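Local coordinates for protein beta-carbonic anhydrase (Methanothermobacter thermautotrophicus, PDB 1G5C) that probably catalyses the reversible hydration of carbon dioxide to bicarbonate at a zinc ion, as a "cab"-type beta-class carbonic anhydrase from an archaeon, at residues I82-H87 with E134-L139; G86-G91 with I156-G161. One frame throughout, in Å; residues are numbered along the deposited sequence.

In the fold
From the N terminus the chain lays down strands 27-32 and 53-57, then helix 64-77. Strand 81-87 follows, inside a mainly parallel sheet between strands 27-32 and 150-156. The chain leaves the sheet through helices 97-106, 111-122 and 128-141. Interaction 1 brings the last of these back against strand 81-87, closing a loop of 46 residues. Strand 150-156 follows. Interaction 2 joins the two strand ends and the turns that follow them, closing a loop of 64 residues. The loops start from the same strand and overlap; they cross and do not nest. The first segments share G86 and H87. V85 and I156 also pack together. A sheet-covering helix and the zinc site thus use one strand.

Interaction 1: residues I82-H87 with E134-L139; sequences IIIVGH and EGVKRL. With ZN (zinc ion), chain G.
G135 receives the end of I84. The I84 CD1 methyl lies 3.4 Å from G135 C, against the backbone of the helix. No side chain stands between them. A CB on G135 would collide with this methyl, so glycine leaves the helix surface flat here. I84 reaches this spot as an extended arm: CD1 is anti to CA (chi2 174°), which carries the methyl out from the strand.

V136 meets the same methyl with its backbone N and with CG2. I84 CD1 is 3.5 Å from V136 N and 4.1 Å from V136 CG2. The contact is apolar, and no hydrogen bond joins the two segments. Helix 128-141 packs on one face of the sheet, as in other alpha/beta folds. It runs nearly antiparallel to the strand, with the two short axes 9.3 Å apart. It is the last helix of the connection between the neighbouring parallel strands 81-87 and 150-156, a beta-alpha-beta crossover with extra helices.

K137 and R138 stay clear of the strand. Together with E134 they form a salt-bridge network within the helix, in which the K137 link is long. R138 NE donates an almost straight bond of 3.3 Å to E134 OE2. The carboxylate oxygen lies in the guanidinium plane and accepts through its anti lone pair. R138 has a second partner: NH1 is hydrogen-bonded to V62 O.

L139 turns back toward the sheet. Its CD1 meets I84 CD1 tip to tip at 3.7 Å. The same L139 CD1 lies 3.9 Å from I82 CG2, so one methyl touches both isoleucines of this face. I30, V151 and I67 also pack on L139, extending the apolar layer to the adjoining strands and helix 64-77.

Interaction 2: residues G86-G91 with I156-G161; sequences GHTDCG and IDINTG. With ZN (zinc ion), chain G.
G86 and T88 grip I156 by its backbone on the inner side of this contact. I156 N donates to G86 O, and T88 N donates to I156 O at 3.0 Å. These bonds flank H87 in a parallel bridge with I156. In the bridge H87 CB packs on I156 CG2 at 3.5 Å, and both side chains start from the same face of the sheet.

The next link uses a side chain. I158 N donates to T88 OG1 at 2.9 Å, with an N-H...O angle of 173°. OG1 sits between the backbone N and the carbonyl carbon of its own residue (chi1 55°), which turns it to the I158 amide. A valine in place of T88 would probably leave the I158 amide without this acceptor and let the turn shift away from the strand end.

The H87 ring is fixed from several directions. H87 ND1 donates to T88 O at 2.8 Å, reaching it from above the carbonyl plane. I158 runs alongside H87, with I158 CD1 3.8 Å from H87 ND1. At the other end of the ring, H87 NE2 binds the zinc ion at 2.1 Å.

The outer side is looser, with D89 and N159 exposed to solvent. D89 CB grazes I158 CG2 at 4.1 Å, while D89 OD2 turns to a salt bridge with R36. The chain curls on itself at D157: its OD1 accepts from N159 N in an Asx turn and also from T160 N. The second subunit comes in at I158 O, weakly hydrogen-bonded to its R49.

C90 SG and C32 SG also bind the zinc ion, and water 1 takes the fourth place at 2.0 Å. Two cysteines, one histidine and a water make the zinc site characteristic of beta-class carbonic anhydrases.

Interaction 1: residues I82-H87 with E134-L139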
loop_
_atom_site.group_PDB
_atom_site.type_symbol
_atom_site.label_atom_id
_atom_site.label_comp_id
_atom_site.label_asym_id
_atom_site.label_seq_id
_atom_site.Cartn_x
_atom_site.Cartn_y
_atom_site.Cartn_z
ATOM N N ILE A 82 -13.336 6.459 -0.039
ATOM C CA ILE A 82 -11.885 6.560 -0.130
ATOM C C ILE A 82 -11.465 7.931 0.385
ATOM O O ILE A 82 -12.102 8.941 0.055
ATOM C CB ILE A 82 -11.405 6.439 -1.600
ATOM C CG1 ILE A 82 -11.826 5.093 -2.182
ATOM C CG2 ILE A 82 -9.882 6.616 -1.662
ATOM C CD1 ILE A 82 -11.549 4.961 -3.670
ATOM N N ILE A 83 -10.400 7.967 1.180
ATOM C CA ILE A 83 -9.886 9.221 1.724
ATOM C C ILE A 83 -8.397 9.342 1.443
ATOM O O ILE A 83 -7.590 8.522 1.919
ATOM C CB ILE A 83 -10.064 9.319 3.277
ATOM C CG1 ILE A 83 -11.527 9.149 3.665
ATOM C CG2 ILE A 83 -9.572 10.680 3.768
ATOM C CD1 ILE A 83 -11.766 9.095 5.196
ATOM N N ILE A 84 -8.020 10.337 0.650
ATOM C CA ILE A 84 -6.608 10.546 0.395
ATOM C C ILE A 84 -6.180 11.467 1.526
ATOM O O ILE A 84 -6.893 12.441 1.835
ATOM C CB ILE A 84 -6.354 11.256 -0.955
ATOM C CG1 ILE A 84 -6.832 10.366 -2.113
ATOM C CG2 ILE A 84 -4.860 11.602 -1.079
ATOM C CD1 ILE A 84 -6.773 11.038 -3.510
ATOM N N VAL A 85 -5.060 11.146 2.176
ATOM C CA VAL A 85 -4.548 11.985 3.253
ATOM C C VAL A 85 -3.101 12.404 2.970
ATOM O O VAL A 85 -2.158 11.591 3.044
ATOM C CB VAL A 85 -4.598 11.268 4.635
ATOM C CG1 VAL A 85 -4.107 12.220 5.736
ATOM C CG2 VAL A 85 -6.018 10.810 4.943
ATOM N N GLY A 86 -2.923 13.666 2.584
ATOM C CA GLY A 86 -1.574 14.153 2.371
ATOM C C GLY A 86 -1.106 14.675 3.715
ATOM O O GLY A 86 -1.865 14.633 4.690
ATOM N N HIS A 87 0.123 15.172 3.801
ATOM C CA HIS A 87 0.590 15.691 5.078
ATOM C C HIS A 87 1.571 16.824 4.854
ATOM O O HIS A 87 2.207 16.902 3.810
ATOM C CB HIS A 87 1.271 14.585 5.899
ATOM C CG HIS A 87 2.538 14.083 5.284
ATOM N ND1 HIS A 87 3.777 14.612 5.599
ATOM C CD2 HIS A 87 2.760 13.144 4.341
ATOM C CE1 HIS A 87 4.698 14.017 4.868
ATOM N NE2 HIS A 87 4.117 13.118 4.094
ATOM N N GLU A 134 -5.560 16.935 -6.714
ATOM C CA GLU A 134 -5.293 16.287 -7.991
ATOM C C GLU A 134 -5.599 14.782 -7.885
ATOM O O GLU A 134 -6.149 14.182 -8.811
ATOM C CB GLU A 134 -3.824 16.496 -8.363
ATOM C CG GLU A 134 -3.383 15.795 -9.640
ATOM C CD GLU A 134 -4.242 16.174 -10.838
ATOM O OE1 GLU A 134 -4.564 17.376 -10.989
ATOM O OE2 GLU A 134 -4.586 15.273 -11.633
ATOM N N GLY A 135 -5.236 14.173 -6.756
ATOM C CA GLY A 135 -5.501 12.753 -6.579
ATOM C C GLY A 135 -6.992 12.499 -6.545
ATOM O O GLY A 135 -7.482 11.508 -7.078
ATOM N N VAL A 136 -7.732 13.396 -5.909
ATOM C CA VAL A 136 -9.181 13.237 -5.845
ATOM C C VAL A 136 -9.740 13.264 -7.270
ATOM O O VAL A 136 -10.550 12.412 -7.661
ATOM C CB VAL A 136 -9.825 14.369 -5.003
ATOM C CG1 VAL A 136 -11.349 14.371 -5.189
ATOM C CG2 VAL A 136 -9.466 14.166 -3.503
ATOM N N LYS A 137 -9.289 14.229 -8.061
ATOM C CA LYS A 137 -9.766 14.325 -9.432
ATOM C C LYS A 137 -9.466 13.063 -10.238
ATOM O O LYS A 137 -10.315 12.593 -10.996
ATOM C CB LYS A 137 -9.173 15.564 -10.105
ATOM C CG LYS A 137 -10.191 16.714 -10.183
ATOM C CD LYS A 137 -9.571 18.113 -10.311
ATOM C CE LYS A 137 -8.129 18.075 -10.783
ATOM N NZ LYS A 137 -7.639 19.428 -11.157
ATOM N N ARG A 138 -8.270 12.506 -10.076
ATOM C CA ARG A 138 -7.910 11.293 -10.796
ATOM C C ARG A 138 -8.793 10.114 -10.436
ATOM O O ARG A 138 -9.230 9.372 -11.309
ATOM C CB ARG A 138 -6.462 10.914 -10.534
ATOM C CG ARG A 138 -5.497 11.554 -11.498
ATOM C CD ARG A 138 -4.083 11.150 -11.211
ATOM N NE ARG A 138 -3.218 12.312 -11.352
ATOM C CZ ARG A 138 -1.891 12.268 -11.417
ATOM N NH1 ARG A 138 -1.249 11.106 -11.358
ATOM N NH2 ARG A 138 -1.204 13.398 -11.537
ATOM N N LEU A 139 -9.054 9.935 -9.147
ATOM C CA LEU A 139 -9.890 8.824 -8.715
ATOM C C LEU A 139 -11.312 9.004 -9.234
ATOM O O LEU A 139 -11.916 8.075 -9.764
ATOM C CB LEU A 139 -9.896 8.720 -7.186
ATOM C CG LEU A 139 -8.635 8.113 -6.553
ATOM C CD1 LEU A 139 -8.709 8.228 -5.048
ATOM C CD2 LEU A 139 -8.517 6.648 -6.969
HETATM ZN ZN ZN G . 5.153 12.455 2.412
HETATM O O HOH W 1 6.979 12.585 3.287
#

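Interaction 2: residues G86-G91 with I156-G161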
loop_
_atom_site.group_PDB
_atom_site.type_symbol
_atom_site.label_atom_id
_atom_site.label_comp_id
_atom_site.label_asym_id
_atom_site.label_seq_id
_atom_site.Cartn_x
_atom_site.Cartn_y
_atom_site.Cartn_z
ATOM N N GLY A 86 -2.923 13.666 2.584
ATOM C CA GLY A 86 -1.574 14.153 2.371
ATOM C C GLY A 86 -1.106 14.675 3.715
ATOM O O GLY A 86 -1.865 14.633 4.690
ATOM N N HIS A 87 0.123 15.172 3.801
ATOM C CA HIS A 87 0.590 15.691 5.078
ATOM C C HIS A 87 1.571 16.824 4.854
ATOM O O HIS A 87 2.207 16.902 3.810
ATOM C CB HIS A 87 1.271 14.585 5.899
ATOM C CG HIS A 87 2.538 14.083 5.284
ATOM N ND1 HIS A 87 3.777 14.612 5.599
ATOM C CD2 HIS A 87 2.760 13.144 4.341
ATOM C CE1 HIS A 87 4.698 14.017 4.868
ATOM N NE2 HIS A 87 4.117 13.118 4.094
ATOM N N THR A 88 1.694 17.693 5.848
ATOM C CA THR A 88 2.613 18.818 5.746
ATOM C C THR A 88 4.039 18.291 5.829
ATOM O O THR A 88 4.292 17.221 6.409
ATOM C CB THR A 88 2.401 19.816 6.892
ATOM O OG1 THR A 88 2.518 19.123 8.137
ATOM C CG2 THR A 88 1.025 20.458 6.815
ATOM N N ASP A 89 4.963 19.051 5.260
ATOM C CA ASP A 89 6.385 18.711 5.235
ATOM C C ASP A 89 6.645 17.370 4.555
ATOM O O ASP A 89 7.387 16.528 5.075
ATOM C CB ASP A 89 6.969 18.707 6.654
ATOM C CG ASP A 89 8.489 18.625 6.656
ATOM O OD1 ASP A 89 9.103 19.193 5.747
ATOM O OD2 ASP A 89 9.075 18.007 7.561
ATOM N N CYS A 90 6.038 17.183 3.388
ATOM C CA CYS A 90 6.210 15.951 2.617
ATOM C C CYS A 90 7.501 16.068 1.810
ATOM O O CYS A 90 8.391 15.223 1.919
ATOM C CB CYS A 90 5.019 15.731 1.685
ATOM S SG CYS A 90 5.075 14.177 0.761
ATOM N N GLY A 91 7.641 17.124 1.025
ATOM C CA GLY A 91 8.879 17.275 0.284
ATOM C C GLY A 91 8.923 16.608 -1.074
ATOM O O GLY A 91 9.814 16.903 -1.869
ATOM N N ILE A 156 -3.037 16.305 6.682
ATOM C CA ILE A 156 -2.795 16.258 8.117
ATOM C C ILE A 156 -1.499 16.986 8.499
ATOM O O ILE A 156 -0.515 16.918 7.768
ATOM C CB ILE A 156 -2.707 14.774 8.617
ATOM C CG1 ILE A 156 -2.667 14.734 10.146
ATOM C CG2 ILE A 156 -1.442 14.081 8.050
ATOM C CD1 ILE A 156 -2.791 13.292 10.722
ATOM N N ASP A 157 -1.515 17.692 9.631
ATOM C CA ASP A 157 -0.315 18.366 10.138
ATOM C C ASP A 157 0.577 17.224 10.635
ATOM O O ASP A 157 0.197 16.501 11.555
ATOM C CB ASP A 157 -0.668 19.291 11.311
ATOM C CG ASP A 157 0.547 20.046 11.848
ATOM O OD1 ASP A 157 1.546 19.397 12.258
ATOM O OD2 ASP A 157 0.508 21.292 11.857
ATOM N N ILE A 158 1.761 17.071 10.052
ATOM C CA ILE A 158 2.636 15.971 10.413
ATOM C C ILE A 158 3.141 15.953 11.867
ATOM O O ILE A 158 3.577 14.911 12.374
ATOM C CB ILE A 158 3.825 15.881 9.407
ATOM C CG1 ILE A 158 4.490 14.496 9.492
ATOM C CG2 ILE A 158 4.845 17.001 9.664
ATOM C CD1 ILE A 158 3.554 13.325 9.151
ATOM N N ASN A 159 3.054 17.081 12.557
ATOM C CA ASN A 159 3.511 17.111 13.938
ATOM C C ASN A 159 2.402 17.018 14.979
ATOM O O ASN A 159 2.615 16.475 16.058
ATOM C CB ASN A 159 4.333 18.378 14.186
ATOM C CG ASN A 159 5.520 18.483 13.250
ATOM O OD1 ASN A 159 6.353 17.581 13.186
ATOM N ND2 ASN A 159 5.596 19.579 12.510
ATOM N N THR A 160 1.219 17.524 14.655
ATOM C CA THR A 160 0.114 17.536 15.605
ATOM C C THR A 160 -1.010 16.523 15.322
ATOM O O THR A 160 -1.757 16.163 16.232
ATOM C CB THR A 160 -0.517 18.947 15.669
ATOM O OG1 THR A 160 -1.289 19.175 14.480
ATOM C CG2 THR A 160 0.584 20.039 15.760
ATOM N N GLY A 161 -1.138 16.073 14.074
ATOM C CA GLY A 161 -2.189 15.120 13.737
ATOM C C GLY A 161 -3.510 15.797 13.398
ATOM O O GLY A 161 -4.516 15.144 13.103
HETATM ZN ZN ZN G . 5.153 12.455 2.412
HETATM O O HOH W 1 6.979 12.585 3.287
#